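Local coordinates for fatty acid synthase 1, isoform A (Drosophila melanogaster, PDB 6FN6), which probably carries out de novo synthesis of long-chain saturated fatty acids from acetyl-CoA and malonyl-CoA, this chain being its dehydratase, enoylreductase and ketoreductase modifying region, at residues M174-M177 and L178-S181; K185-R188 and E189-P193; Q226-S229 and D230-V233; P33-G36 and Y37-L40; K136-L140 and R141-Y145. All blocks are in the same frame, centred on the assembly; numbering follows the deposited sequence.

Contact 1. Residues M174-M177 and L178-S181; sequences MDTM and LQFS
Helix 170-183, a helix of the predicted C-terminal hotdog fold, carries Asp175 and Gln179 one turn apart, with Asp175 the predicted proton donor of the dehydratase. Successive i to i+4 bonds are the evidence for regular helix. Gln179 N meets Asp175 O at 2.9 Å, almost straight at 161° and in the carbonyl plane. Phe180 N lies 2.9 Å from Thr176 O, above the plane of that carbonyl, and Ser181 N bonds to Met177 O at 3.3 Å. Leu178 N is held less firmly, by weak bonds to both Met174 O and Asp175 O.

Asp175 leaves the backbone away from the following turn, but with CG anti to its own N (chi1 -175°) the carboxylate comes back beside Gln179. Gln179 NE2 then lies 3.0 Å from Asp175 OD2, amide and carboxylate planes at 90°. OD2 is modelled too near another atom, so the detail of this bond is doubtful. Beyond CG the Gln179 chain is extended and runs over Thr176, its CD 3.8 Å from Thr176 CA. Tyr135 OH holds Gln179 OE1 and Phe149 O takes NE2, so the amide is gripped at both ends and its rotation fixed. Thr176 OG1 turns back to Phe173 O.

Met174 and Leu178 lie against Thr35 of helix 34-48, and Met177 and Ser181 against Ile234 of strand 233-236. The side chains of His24 and Asp175, nearest atoms about 3 Å apart, are consistent with the paired histidine and aspartate of a double-hotdog dehydratase, which come from different hotdog halves.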
loop_
_atom_site.group_PDB
_atom_site.type_symbol
_atom_site.label_atom_id
_atom_site.label_comp_id
_atom_site.label_asym_id
_atom_site.label_seq_id
_atom_site.Cartn_x
_atom_site.Cartn_y
_atom_site.Cartn_z
ATOM N N MET A 174 24.817 9.769 -17.163
ATOM C CA MET A 174 23.959 9.454 -16.032
ATOM C C MET A 174 24.345 8.104 -15.434
ATOM O O MET A 174 24.206 7.893 -14.231
ATOM C CB MET A 174 22.483 9.469 -16.448
ATOM C CG MET A 174 21.918 10.882 -16.613
ATOM S SD MET A 174 20.113 10.982 -16.604
ATOM C CE MET A 174 19.705 10.172 -18.152
ATOM N N ASP A 175 24.837 7.191 -16.266
ATOM C CA ASP A 175 25.293 5.895 -15.770
ATOM C C ASP A 175 26.488 6.054 -14.832
ATOM O O ASP A 175 26.544 5.418 -13.785
ATOM C CB ASP A 175 25.665 4.965 -16.925
ATOM C CG ASP A 175 26.029 3.568 -16.453
ATOM O OD1 ASP A 175 25.271 2.992 -15.647
ATOM O OD2 ASP A 175 27.077 3.044 -16.882
ATOM N N THR A 176 27.442 6.901 -15.208
ATOM C CA THR A 176 28.623 7.122 -14.377
ATOM C C THR A 176 28.232 7.719 -13.024
ATOM O O THR A 176 28.950 7.556 -12.040
ATOM C CB THR A 176 29.655 8.040 -15.071
ATOM O OG1 THR A 176 29.031 9.263 -15.477
ATOM C CG2 THR A 176 30.250 7.345 -16.283
ATOM N N MET A 177 27.102 8.419 -12.981
ATOM C CA MET A 177 26.567 8.912 -11.713
ATOM C C MET A 177 26.150 7.738 -10.823
ATOM O O MET A 177 26.320 7.783 -9.607
ATOM C CB MET A 177 25.377 9.845 -11.942
ATOM C CG MET A 177 25.712 11.108 -12.723
ATOM S SD MET A 177 24.297 12.216 -12.926
ATOM C CE MET A 177 23.951 12.644 -11.224
ATOM N N LEU A 178 25.594 6.695 -11.432
ATOM C CA LEU A 178 25.216 5.496 -10.690
ATOM C C LEU A 178 26.453 4.702 -10.288
ATOM O O LEU A 178 26.519 4.150 -9.189
ATOM C CB LEU A 178 24.277 4.612 -11.516
ATOM C CG LEU A 178 23.012 5.269 -12.070
ATOM C CD1 LEU A 178 22.099 4.217 -12.680
ATOM C CD2 LEU A 178 22.285 6.062 -10.997
ATOM N N GLN A 179 27.429 4.641 -11.187
ATOM C CA GLN A 179 28.698 4.000 -10.884
ATOM C C GLN A 179 29.299 4.659 -9.652
ATOM O O GLN A 179 29.792 3.989 -8.746
ATOM C CB GLN A 179 29.666 4.103 -12.063
ATOM C CG GLN A 179 29.188 3.440 -13.336
ATOM C CD GLN A 179 30.170 3.625 -14.473
ATOM O OE1 GLN A 179 31.265 4.151 -14.278
ATOM N NE2 GLN A 179 29.784 3.198 -15.668
ATOM N N PHE A 180 29.260 5.983 -9.637
ATOM C CA PHE A 180 29.872 6.755 -8.568
ATOM C C PHE A 180 29.239 6.453 -7.216
ATOM O O PHE A 180 29.929 6.391 -6.196
ATOM C CB PHE A 180 29.769 8.251 -8.868
ATOM C CG PHE A 180 30.461 9.108 -7.858
ATOM C CD1 PHE A 180 31.828 9.316 -7.928
ATOM C CD2 PHE A 180 29.748 9.700 -6.834
ATOM C CE1 PHE A 180 32.469 10.100 -6.993
ATOM C CE2 PHE A 180 30.380 10.486 -5.899
ATOM C CZ PHE A 180 31.742 10.687 -5.977
ATOM N N SER A 181 27.924 6.279 -7.210
ATOM C CA SER A 181 27.193 5.967 -5.986
ATOM C C SER A 181 27.539 4.569 -5.483
ATOM O O SER A 181 27.536 4.311 -4.282
ATOM C CB SER A 181 25.690 6.079 -6.227
ATOM O OG SER A 181 24.960 5.865 -5.033
#

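Contact 2. Residues K185-R188 and E189-P193; sequences KNLR and ELYLP
Lys185 reaches across to Tyr191 where the chain leaves helix 170-183 and enters strand 191-201, and an inverse gamma turn centred on Arg188 bends it sharply between the two. The turn is marked by a weak backbone hydrogen bond from Glu189 N to Leu187 O, 3.1 Å long.

Lys185 lies over one face of the Tyr191 ring, offset toward the rim. Its CD makes a CH-pi contact 3.9 Å from the ring centroid, and the bend at the last torsion of the chain (chi4 -71°) keeps the ammonium above the same ring. NZ is 4.5 Å from the centroid and 16° off the normal, a cation-pi geometry. Leu187 O sits at the edge of this ring, in its plane.

Apolar contacts are carried by Leu187, whose CG is 3.8 Å from Glu189 CG. Replacing Glu189 by an alanine removes the CG that lies against Leu187 CG and CD2, and is likely to open a gap there.

Charged contacts lead outward: the guanidinium of Arg188 forms a salt bridge with Glu137 and a hydrogen bond with Tyr964, tying the turn to helices 131-141 and 963-974. Leu187 meets Tyr191 at about a right angle, CD2 standing 3.5 Å from the phenolic OH.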
loop_
_atom_site.group_PDB
_atom_site.type_symbol
_atom_site.label_atom_id
_atom_site.label_comp_id
_atom_site.label_asym_id
_atom_site.label_seq_id
_atom_site.Cartn_x
_atom_site.Cartn_y
_atom_site.Cartn_z
ATOM N N LYS A 185 29.658 2.331 -1.624
ATOM C CA LYS A 185 29.176 1.135 -0.942
ATOM C C LYS A 185 30.345 0.301 -0.430
ATOM O O LYS A 185 31.312 0.058 -1.149
ATOM C CB LYS A 185 28.293 0.304 -1.874
ATOM C CG LYS A 185 26.913 0.901 -2.100
ATOM C CD LYS A 185 26.075 0.041 -3.029
ATOM C CE LYS A 185 24.612 0.461 -3.014
ATOM N NZ LYS A 185 23.942 0.112 -1.729
ATOM N N ASN A 186 30.247 -0.133 0.822
ATOM C CA ASN A 186 31.352 -0.802 1.497
ATOM C C ASN A 186 31.549 -2.227 0.984
ATOM O O ASN A 186 32.679 -2.665 0.766
ATOM C CB ASN A 186 31.113 -0.816 3.007
ATOM C CG ASN A 186 32.363 -1.157 3.790
ATOM O OD1 ASN A 186 33.302 -1.750 3.259
ATOM N ND2 ASN A 186 32.388 -0.769 5.060
ATOM N N LEU A 187 30.450 -2.950 0.798
ATOM C CA LEU A 187 30.519 -4.323 0.313
ATOM C C LEU A 187 30.972 -4.338 -1.147
ATOM O O LEU A 187 30.373 -3.687 -2.001
ATOM C CB LEU A 187 29.162 -5.013 0.465
ATOM C CG LEU A 187 29.104 -6.515 0.173
ATOM C CD1 LEU A 187 29.953 -7.305 1.159
ATOM C CD2 LEU A 187 27.664 -7.003 0.198
ATOM N N ARG A 188 32.030 -5.093 -1.422
ATOM C CA ARG A 188 32.620 -5.143 -2.756
ATOM C C ARG A 188 31.993 -6.238 -3.605
ATOM O O ARG A 188 32.665 -7.189 -3.998
ATOM C CB ARG A 188 34.128 -5.367 -2.660
ATOM C CG ARG A 188 34.845 -4.410 -1.725
ATOM C CD ARG A 188 36.320 -4.761 -1.623
ATOM N NE ARG A 188 37.054 -4.455 -2.848
ATOM C CZ ARG A 188 38.289 -4.875 -3.106
ATOM N NH1 ARG A 188 38.931 -5.629 -2.224
ATOM N NH2 ARG A 188 38.880 -4.548 -4.247
ATOM N N GLU A 189 30.703 -6.096 -3.885
ATOM C CA GLU A 189 29.980 -7.073 -4.686
ATOM C C GLU A 189 29.218 -6.373 -5.805
ATOM O O GLU A 189 29.201 -5.145 -5.879
ATOM C CB GLU A 189 29.019 -7.871 -3.805
ATOM C CG GLU A 189 29.695 -8.800 -2.805
ATOM C CD GLU A 189 30.541 -9.869 -3.467
ATOM O OE1 GLU A 189 31.474 -10.376 -2.810
ATOM O OE2 GLU A 189 30.267 -10.208 -4.640
ATOM N N LEU A 190 28.590 -7.157 -6.674
ATOM C CA LEU A 190 27.887 -6.604 -7.825
ATOM C C LEU A 190 26.502 -6.097 -7.427
ATOM O O LEU A 190 25.658 -6.864 -6.962
ATOM C CB LEU A 190 27.774 -7.649 -8.938
ATOM C CG LEU A 190 27.132 -7.183 -10.246
ATOM C CD1 LEU A 190 27.942 -6.069 -10.887
ATOM C CD2 LEU A 190 26.974 -8.348 -11.211
ATOM N N TYR A 191 26.286 -4.797 -7.612
ATOM C CA TYR A 191 24.994 -4.166 -7.363
ATOM C C TYR A 191 24.396 -3.639 -8.660
ATOM O O TYR A 191 25.105 -3.054 -9.481
ATOM C CB TYR A 191 25.133 -3.003 -6.379
ATOM C CG TYR A 191 25.238 -3.390 -4.923
ATOM C CD1 TYR A 191 24.105 -3.707 -4.186
ATOM C CD2 TYR A 191 26.468 -3.417 -4.278
ATOM C CE1 TYR A 191 24.193 -4.050 -2.851
ATOM C CE2 TYR A 191 26.567 -3.759 -2.943
ATOM C CZ TYR A 191 25.425 -4.074 -2.233
ATOM O OH TYR A 191 25.517 -4.416 -0.903
ATOM N N LEU A 192 23.093 -3.836 -8.834
ATOM C CA LEU A 192 22.373 -3.279 -9.976
ATOM C C LEU A 192 21.208 -2.421 -9.487
ATOM O O LEU A 192 20.558 -2.763 -8.498
ATOM C CB LEU A 192 21.868 -4.392 -10.896
ATOM C CG LEU A 192 22.925 -5.172 -11.680
ATOM C CD1 LEU A 192 22.294 -6.359 -12.379
ATOM C CD2 LEU A 192 23.608 -4.270 -12.696
ATOM N N PRO A 193 20.949 -1.288 -10.165
ATOM C CA PRO A 193 19.860 -0.405 -9.728
ATOM C C PRO A 193 18.509 -1.103 -9.644
ATOM O O PRO A 193 18.174 -1.887 -10.529
ATOM C CB PRO A 193 19.831 0.677 -10.810
ATOM C CG PRO A 193 21.196 0.688 -11.380
ATOM C CD PRO A 193 21.663 -0.737 -11.332
#

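Contact 3. Residues Q226-S229 and D230-V233; sequences QWYS and DINV
Trp227 and Asn232 touch at the end of a beta hairpin that closes with a G1 bulge: Asn232 and Val233 both lie opposite Tyr228. Tyr228 N donates to Val233 O at 3.0 Å and Val233 N returns a bond to Tyr228 O at 3.2 Å, while Asn232 N adds a weak one to the same oxygen.

The Trp227 side chain starts out away from the turn, but with CG anti to the backbone N (chi1 163°) the indole swings back alongside it. The six-membered ring then presents its edge to the amide of Asn232: OD1 lies in the indole plane, 3.4 Å from CH2, with ring and amide planes 85° apart. Ser229 CA lies over one indole face near its rim.

Ile231 places CG1 between its backbone N and carbonyl carbon (chi1 60°), which brings CG1 within 3.6 Å of Tyr228 CB. Tyr228 CD1 packs on Val233 CB at 4.3 Å, and its OH bonds to Glu118 O.

The hairpin joins strands 223-228 and 233-236. Val233 leans on strand 239-248, Trp227 touches Ser184 just beyond helix 170-183, and Asp230 and Ile231 pack on Arg774 of the second subunit.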
loop_
_atom_site.group_PDB
_atom_site.type_symbol
_atom_site.label_atom_id
_atom_site.label_comp_id
_atom_site.label_asym_id
_atom_site.label_seq_id
_atom_site.Cartn_x
_atom_site.Cartn_y
_atom_site.Cartn_z
ATOM N N GLN A 226 28.521 14.811 -6.825
ATOM C CA GLN A 226 28.424 14.840 -5.369
ATOM C C GLN A 226 27.556 13.704 -4.846
ATOM O O GLN A 226 26.566 13.328 -5.469
ATOM C CB GLN A 226 27.859 16.181 -4.896
ATOM C CG GLN A 226 28.609 17.396 -5.415
ATOM C CD GLN A 226 29.988 17.532 -4.803
ATOM O OE1 GLN A 226 30.239 17.055 -3.697
ATOM N NE2 GLN A 226 30.892 18.188 -5.520
ATOM N N TRP A 227 27.946 13.156 -3.700
ATOM C CA TRP A 227 27.158 12.132 -3.026
ATOM C C TRP A 227 26.903 12.524 -1.577
ATOM O O TRP A 227 27.815 12.516 -0.752
ATOM C CB TRP A 227 27.862 10.778 -3.094
ATOM C CG TRP A 227 27.339 9.772 -2.104
ATOM C CD1 TRP A 227 28.049 9.145 -1.122
ATOM C CD2 TRP A 227 25.995 9.287 -1.995
ATOM N NE1 TRP A 227 27.236 8.296 -0.415
ATOM C CE2 TRP A 227 25.968 8.365 -0.930
ATOM C CE3 TRP A 227 24.812 9.541 -2.697
ATOM C CZ2 TRP A 227 24.804 7.698 -0.547
ATOM C CZ3 TRP A 227 23.657 8.875 -2.316
ATOM C CH2 TRP A 227 23.662 7.966 -1.250
ATOM N N TYR A 228 25.654 12.879 -1.286
ATOM C CA TYR A 228 25.236 13.240 0.066
ATOM C C TYR A 228 24.544 12.053 0.732
ATOM O O TYR A 228 23.392 11.749 0.431
ATOM C CB TYR A 228 24.304 14.449 0.034
ATOM C CG TYR A 228 24.840 15.611 -0.772
ATOM C CD1 TYR A 228 24.605 15.700 -2.138
ATOM C CD2 TYR A 228 25.578 16.620 -0.169
ATOM C CE1 TYR A 228 25.092 16.758 -2.880
ATOM C CE2 TYR A 228 26.069 17.685 -0.904
ATOM C CZ TYR A 228 25.823 17.748 -2.260
ATOM O OH TYR A 228 26.308 18.804 -2.996
ATOM N N SER A 229 25.258 11.387 1.633
ATOM C CA SER A 229 24.784 10.140 2.230
ATOM C C SER A 229 23.592 10.331 3.174
ATOM O O SER A 229 22.753 9.436 3.304
ATOM C CB SER A 229 25.930 9.455 2.981
ATOM O OG SER A 229 26.465 10.301 3.984
ATOM N N ASP A 230 23.514 11.482 3.833
ATOM C CA ASP A 230 22.432 11.735 4.780
ATOM C C ASP A 230 21.077 11.824 4.077
ATOM O O ASP A 230 20.106 11.206 4.511
ATOM C CB ASP A 230 22.689 13.026 5.561
ATOM C CG ASP A 230 23.847 12.901 6.526
ATOM O OD1 ASP A 230 24.609 11.917 6.412
ATOM O OD2 ASP A 230 23.997 13.787 7.396
ATOM N N ILE A 231 21.020 12.596 2.995
ATOM C CA ILE A 231 19.771 12.819 2.274
ATOM C C ILE A 231 19.621 11.850 1.101
ATOM O O ILE A 231 18.564 11.791 0.471
ATOM C CB ILE A 231 19.668 14.280 1.790
ATOM C CG1 ILE A 231 20.825 14.622 0.846
ATOM C CG2 ILE A 231 19.665 15.225 2.988
ATOM C CD1 ILE A 231 20.683 15.967 0.157
ATOM N N ASN A 232 20.683 11.109 0.802
ATOM C CA ASN A 232 20.669 10.133 -0.286
ATOM C C ASN A 232 20.429 10.804 -1.635
ATOM O O ASN A 232 19.402 10.578 -2.273
ATOM C CB ASN A 232 19.601 9.064 -0.037
ATOM C CG ASN A 232 19.731 7.877 -0.980
ATOM O OD1 ASN A 232 20.339 7.977 -2.048
ATOM N ND2 ASN A 232 19.162 6.745 -0.585
ATOM N N VAL A 233 21.388 11.615 -2.070
ATOM C CA VAL A 233 21.281 12.317 -3.344
ATOM C C VAL A 233 22.597 12.263 -4.117
ATOM O O VAL A 233 23.672 12.441 -3.549
ATOM C CB VAL A 233 20.839 13.782 -3.128
ATOM C CG1 VAL A 233 20.792 14.537 -4.454
ATOM C CG2 VAL A 233 19.487 13.835 -2.443
#

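Contact 4. Residues P33-G36 and Y37-L40; sequences PATG and YMTL
Pro33 O and Tyr37 N form the first i to i+4 pair of helix 34-48, the helix of the predicted N-terminal hotdog fold, with Pro33 at the N-cap; this opening bond is weak. Regular helix follows: Met38 N bonds to Ala34 O at 3.3 Å, in the carbonyl plane, and Leu40 N to Gly36 O at 3.0 Å.

Thr35 O is gripped twice. Thr39 N reaches it at 3.1 Å, and Thr39 OG1 donates to it from the opposite face of the carbonyl plane at 2.9 Å. That second bond needs OG1 turned beside its own backbone N, anti to the carbonyl carbon (chi1 -61°), which points the hydroxyl toward the preceding turn and fixes its rotation. Thr35 OG1 is engaged by Ile171 O of helix 170-183.

Met38 lies along the preceding turn, SD 4.0 Å from Thr35 CA, and continues to Met60, Leu63 and Phe65 of strand 58-65. Tyr37 brings its ring edge to Ala34 O, near the ring plane, and meets Phe32 edge to face. Toward strand 76-83, where Leu40 touches Phe79 and Ile81, the branch carbon Leu40 CG rests 3.3 Å from Gly36 O.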
loop_
_atom_site.group_PDB
_atom_site.type_symbol
_atom_site.label_atom_id
_atom_site.label_comp_id
_atom_site.label_asym_id
_atom_site.label_seq_id
_atom_site.Cartn_x
_atom_site.Cartn_y
_atom_site.Cartn_z
ATOM N N PRO A 33 21.505 -0.226 -20.066
ATOM C CA PRO A 33 21.612 0.497 -18.799
ATOM C C PRO A 33 20.285 1.050 -18.303
ATOM O O PRO A 33 19.435 1.446 -19.097
ATOM C CB PRO A 33 22.579 1.634 -19.130
ATOM C CG PRO A 33 22.401 1.859 -20.587
ATOM C CD PRO A 33 22.142 0.509 -21.173
ATOM N N ALA A 34 20.123 1.073 -16.985
ATOM C CA ALA A 34 18.956 1.673 -16.360
ATOM C C ALA A 34 18.770 3.092 -16.885
ATOM O O ALA A 34 17.653 3.530 -17.164
ATOM C CB ALA A 34 19.112 1.670 -14.853
ATOM N N THR A 35 19.884 3.803 -17.022
ATOM C CA THR A 35 19.879 5.174 -17.512
ATOM C C THR A 35 19.517 5.230 -18.991
ATOM O O THR A 35 19.096 6.268 -19.501
ATOM C CB THR A 35 21.247 5.835 -17.306
ATOM O OG1 THR A 35 22.235 5.131 -18.070
ATOM C CG2 THR A 35 21.631 5.808 -15.837
ATOM N N GLY A 36 19.680 4.105 -19.676
ATOM C CA GLY A 36 19.246 3.993 -21.054
ATOM C C GLY A 36 17.740 4.130 -21.137
ATOM O O GLY A 36 17.214 4.866 -21.971
ATOM N N TYR A 37 17.046 3.408 -20.263
ATOM C CA TYR A 37 15.594 3.471 -20.188
ATOM C C TYR A 37 15.112 4.882 -19.899
ATOM O O TYR A 37 14.200 5.384 -20.550
ATOM C CB TYR A 37 15.080 2.542 -19.097
ATOM C CG TYR A 37 15.198 1.080 -19.425
ATOM C CD1 TYR A 37 14.431 0.506 -20.426
ATOM C CD2 TYR A 37 16.068 0.269 -18.717
ATOM C CE1 TYR A 37 14.537 -0.840 -20.716
ATOM C CE2 TYR A 37 16.183 -1.066 -18.993
ATOM C CZ TYR A 37 15.416 -1.623 -19.991
ATOM O OH TYR A 37 15.546 -2.966 -20.249
ATOM N N MET A 38 15.741 5.514 -18.916
ATOM C CA MET A 38 15.361 6.853 -18.503
ATOM C C MET A 38 15.465 7.807 -19.685
ATOM O O MET A 38 14.594 8.647 -19.896
ATOM C CB MET A 38 16.245 7.323 -17.350
ATOM C CG MET A 38 16.183 6.427 -16.123
ATOM S SD MET A 38 17.410 6.824 -14.860
ATOM C CE MET A 38 17.068 8.556 -14.576
ATOM N N THR A 39 16.524 7.653 -20.472
ATOM C CA THR A 39 16.732 8.487 -21.648
ATOM C C THR A 39 15.631 8.245 -22.677
ATOM O O THR A 39 15.106 9.191 -23.259
ATOM C CB THR A 39 18.110 8.226 -22.286
ATOM O OG1 THR A 39 19.138 8.544 -21.341
ATOM C CG2 THR A 39 18.306 9.071 -23.544
ATOM N N LEU A 40 15.302 6.978 -22.917
ATOM C CA LEU A 40 14.241 6.629 -23.856
ATOM C C LEU A 40 12.908 7.234 -23.427
ATOM O O LEU A 40 12.181 7.796 -24.246
ATOM C CB LEU A 40 14.102 5.111 -23.978
ATOM C CG LEU A 40 15.254 4.339 -24.628
ATOM C CD1 LEU A 40 14.884 2.869 -24.768
ATOM C CD2 LEU A 40 15.639 4.925 -25.985
#

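Contact 5. Residues K136-L140 and R141-Y145; sequences KELRL and RGYDY
Glu137 and Arg141 are brought together by complementary torsions: Glu137 CG stands anti to its backbone N (chi1 166°) and the chain bends at the next bond (chi2 63°), while Arg141 runs extended from CG to NE. The result is a salt bridge between residues one helical turn apart (i to i+4). Arg141 approaches side-on, with NE 2.9 Å and NH2 2.9 Å from the same oxygen, Glu137 OE2. That oxygen lies near the guanidinium plane and is met on its anti side, with carboxylate and guanidinium planes 86° apart. Arg971 of helix 963-974 also bridges to OE2. A leucine in place of Arg141 takes two nitrogen donors from OE2 and would probably weaken the tie of Glu137 to the helix end, although Arg971 on OE2 and Arg188 on OE1 still hold the carboxylate.

The helix ends here in a Schellman motif: Tyr143 N bonds to Leu138 O at 3.2 Å (6→1) and Gly142 N to Arg139 O at 3.1 Å (5→2), and Gly142 takes a positive phi, at backbone angles where a side chain would jam against the preceding carbonyl. Leu138 O also accepts from Arg141 N at 2.9 Å, its two donors coming from opposite faces of the carbonyl plane.

Leu138 packs on both tyrosines: its CB lies 4.1 Å from Tyr143 CB, and CD1 sits at the edge of the Tyr145 ring, 4.1 Å from CD2.

Helix 131-141 thus turns back into strand 143-145, which pairs with strand 24-26. Tyr143 OH probably hydrogen-bonds to Tyr191 O at strand 191-201, and Tyr145 rests on Asp175 and Gln179 of helix 170-183.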
loop_
_atom_site.group_PDB
_atom_site.type_symbol
_atom_site.label_atom_id
_atom_site.label_comp_id
_atom_site.label_asym_id
_atom_site.label_seq_id
_atom_site.Cartn_x
_atom_site.Cartn_y
_atom_site.Cartn_z
ATOM N N LYS A 136 39.504 -0.297 -11.758
ATOM C CA LYS A 136 40.126 -1.506 -11.239
ATOM C C LYS A 136 39.264 -2.036 -10.094
ATOM O O LYS A 136 38.975 -3.230 -10.019
ATOM C CB LYS A 136 41.559 -1.249 -10.771
ATOM C CG LYS A 136 42.117 -2.372 -9.915
ATOM C CD LYS A 136 43.615 -2.258 -9.707
ATOM C CE LYS A 136 44.146 -3.511 -9.032
ATOM N NZ LYS A 136 45.561 -3.377 -8.600
ATOM N N GLU A 137 38.863 -1.131 -9.207
ATOM C CA GLU A 137 37.994 -1.468 -8.083
ATOM C C GLU A 137 36.702 -2.109 -8.585
ATOM O O GLU A 137 36.294 -3.169 -8.108
ATOM C CB GLU A 137 37.682 -0.212 -7.258
ATOM C CG GLU A 137 36.537 -0.354 -6.255
ATOM C CD GLU A 137 36.828 -1.380 -5.178
ATOM O OE1 GLU A 137 38.008 -1.763 -5.021
ATOM O OE2 GLU A 137 35.879 -1.802 -4.483
ATOM N N LEU A 138 36.064 -1.455 -9.549
ATOM C CA LEU A 138 34.789 -1.916 -10.082
ATOM C C LEU A 138 34.913 -3.271 -10.782
ATOM O O LEU A 138 34.033 -4.122 -10.651
ATOM C CB LEU A 138 34.219 -0.879 -11.051
ATOM C CG LEU A 138 33.865 0.483 -10.446
ATOM C CD1 LEU A 138 33.439 1.450 -11.530
ATOM C CD2 LEU A 138 32.772 0.356 -9.401
ATOM N N ARG A 139 35.995 -3.461 -11.534
ATOM C CA ARG A 139 36.243 -4.730 -12.219
ATOM C C ARG A 139 36.164 -5.906 -11.255
ATOM O O ARG A 139 35.567 -6.936 -11.565
ATOM C CB ARG A 139 37.613 -4.726 -12.903
ATOM C CG ARG A 139 37.596 -4.233 -14.346
ATOM C CD ARG A 139 38.830 -4.697 -15.112
ATOM N NE ARG A 139 40.077 -4.285 -14.469
ATOM C CZ ARG A 139 40.673 -3.110 -14.656
ATOM N NH1 ARG A 139 40.140 -2.204 -15.466
ATOM N NH2 ARG A 139 41.806 -2.838 -14.023
ATOM N N LEU A 140 36.770 -5.750 -10.084
ATOM C CA LEU A 140 36.788 -6.818 -9.094
ATOM C C LEU A 140 35.386 -7.146 -8.609
ATOM O O LEU A 140 35.127 -8.258 -8.145
ATOM C CB LEU A 140 37.670 -6.438 -7.905
ATOM C CG LEU A 140 39.125 -6.901 -7.983
ATOM C CD1 LEU A 140 39.832 -6.313 -9.194
ATOM C CD2 LEU A 140 39.845 -6.527 -6.703
ATOM N N ARG A 141 34.484 -6.174 -8.705
ATOM C CA ARG A 141 33.116 -6.371 -8.249
ATOM C C ARG A 141 32.230 -7.024 -9.307
ATOM O O ARG A 141 31.167 -7.550 -8.984
ATOM C CB ARG A 141 32.509 -5.038 -7.828
ATOM C CG ARG A 141 33.272 -4.337 -6.719
ATOM C CD ARG A 141 32.394 -3.300 -6.044
ATOM N NE ARG A 141 33.151 -2.298 -5.306
ATOM C CZ ARG A 141 32.598 -1.380 -4.517
ATOM N NH1 ARG A 141 31.280 -1.342 -4.352
ATOM N NH2 ARG A 141 33.363 -0.501 -3.884
ATOM N N GLY A 142 32.670 -7.000 -10.561
ATOM C CA GLY A 142 31.908 -7.597 -11.644
ATOM C C GLY A 142 31.595 -6.653 -12.791
ATOM O O GLY A 142 31.212 -7.097 -13.876
ATOM N N TYR A 143 31.740 -5.352 -12.556
ATOM C CA TYR A 143 31.484 -4.359 -13.593
ATOM C C TYR A 143 32.615 -4.327 -14.613
ATOM O O TYR A 143 33.762 -4.039 -14.267
ATOM C CB TYR A 143 31.316 -2.966 -12.987
ATOM C CG TYR A 143 30.291 -2.870 -11.884
ATOM C CD1 TYR A 143 28.954 -2.627 -12.171
ATOM C CD2 TYR A 143 30.662 -3.006 -10.556
ATOM C CE1 TYR A 143 28.012 -2.533 -11.163
ATOM C CE2 TYR A 143 29.730 -2.913 -9.541
ATOM C CZ TYR A 143 28.406 -2.674 -9.848
ATOM O OH TYR A 143 27.480 -2.585 -8.833
ATOM N N ASP A 144 32.287 -4.604 -15.870
ATOM C CA ASP A 144 33.280 -4.601 -16.938
ATOM C C ASP A 144 33.045 -3.436 -17.888
ATOM O O ASP A 144 32.861 -3.630 -19.088
ATOM C CB ASP A 144 33.227 -5.921 -17.702
ATOM C CG ASP A 144 33.328 -7.125 -16.786
ATOM O OD1 ASP A 144 34.444 -7.416 -16.307
ATOM O OD2 ASP A 144 32.287 -7.770 -16.533
ATOM N N TYR A 145 33.079 -2.221 -17.353
ATOM C CA TYR A 145 32.785 -1.037 -18.148
ATOM C C TYR A 145 33.861 -0.793 -19.200
ATOM O O TYR A 145 35.038 -1.097 -18.990
ATOM C CB TYR A 145 32.653 0.197 -17.251
ATOM C CG TYR A 145 31.454 0.174 -16.327
ATOM C CD1 TYR A 145 30.162 0.098 -16.832
ATOM C CD2 TYR A 145 31.613 0.239 -14.949
ATOM C CE1 TYR A 145 29.061 0.079 -15.989
ATOM C CE2 TYR A 145 30.519 0.223 -14.098
ATOM C CZ TYR A 145 29.248 0.141 -14.624
ATOM O OH TYR A 145 28.163 0.124 -13.782
#

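How the contacts relate
All five contacts lie in the dehydratase part of the chain, in the order contact 4, contact 5, contact 1, contact 2, contact 3. Contact 4 belongs to the predicted N-terminal hotdog and the other four to the C-terminal one. Contact 1, on helix 170-183, is the hub: its centre is 12 or 13 Å from each of the others and it touches them all. Contacts 2 and 5, centres 10 Å apart, also touch, whereas contacts 3 and 5 are 23 Å apart without touching. Strands 191-201 and 223-228, reached by contacts 2 and 3, are joined by antiparallel pairing through 239-248 and 233-236. Helices 34-48 and 170-183 thus meet at the predicted dehydratase site.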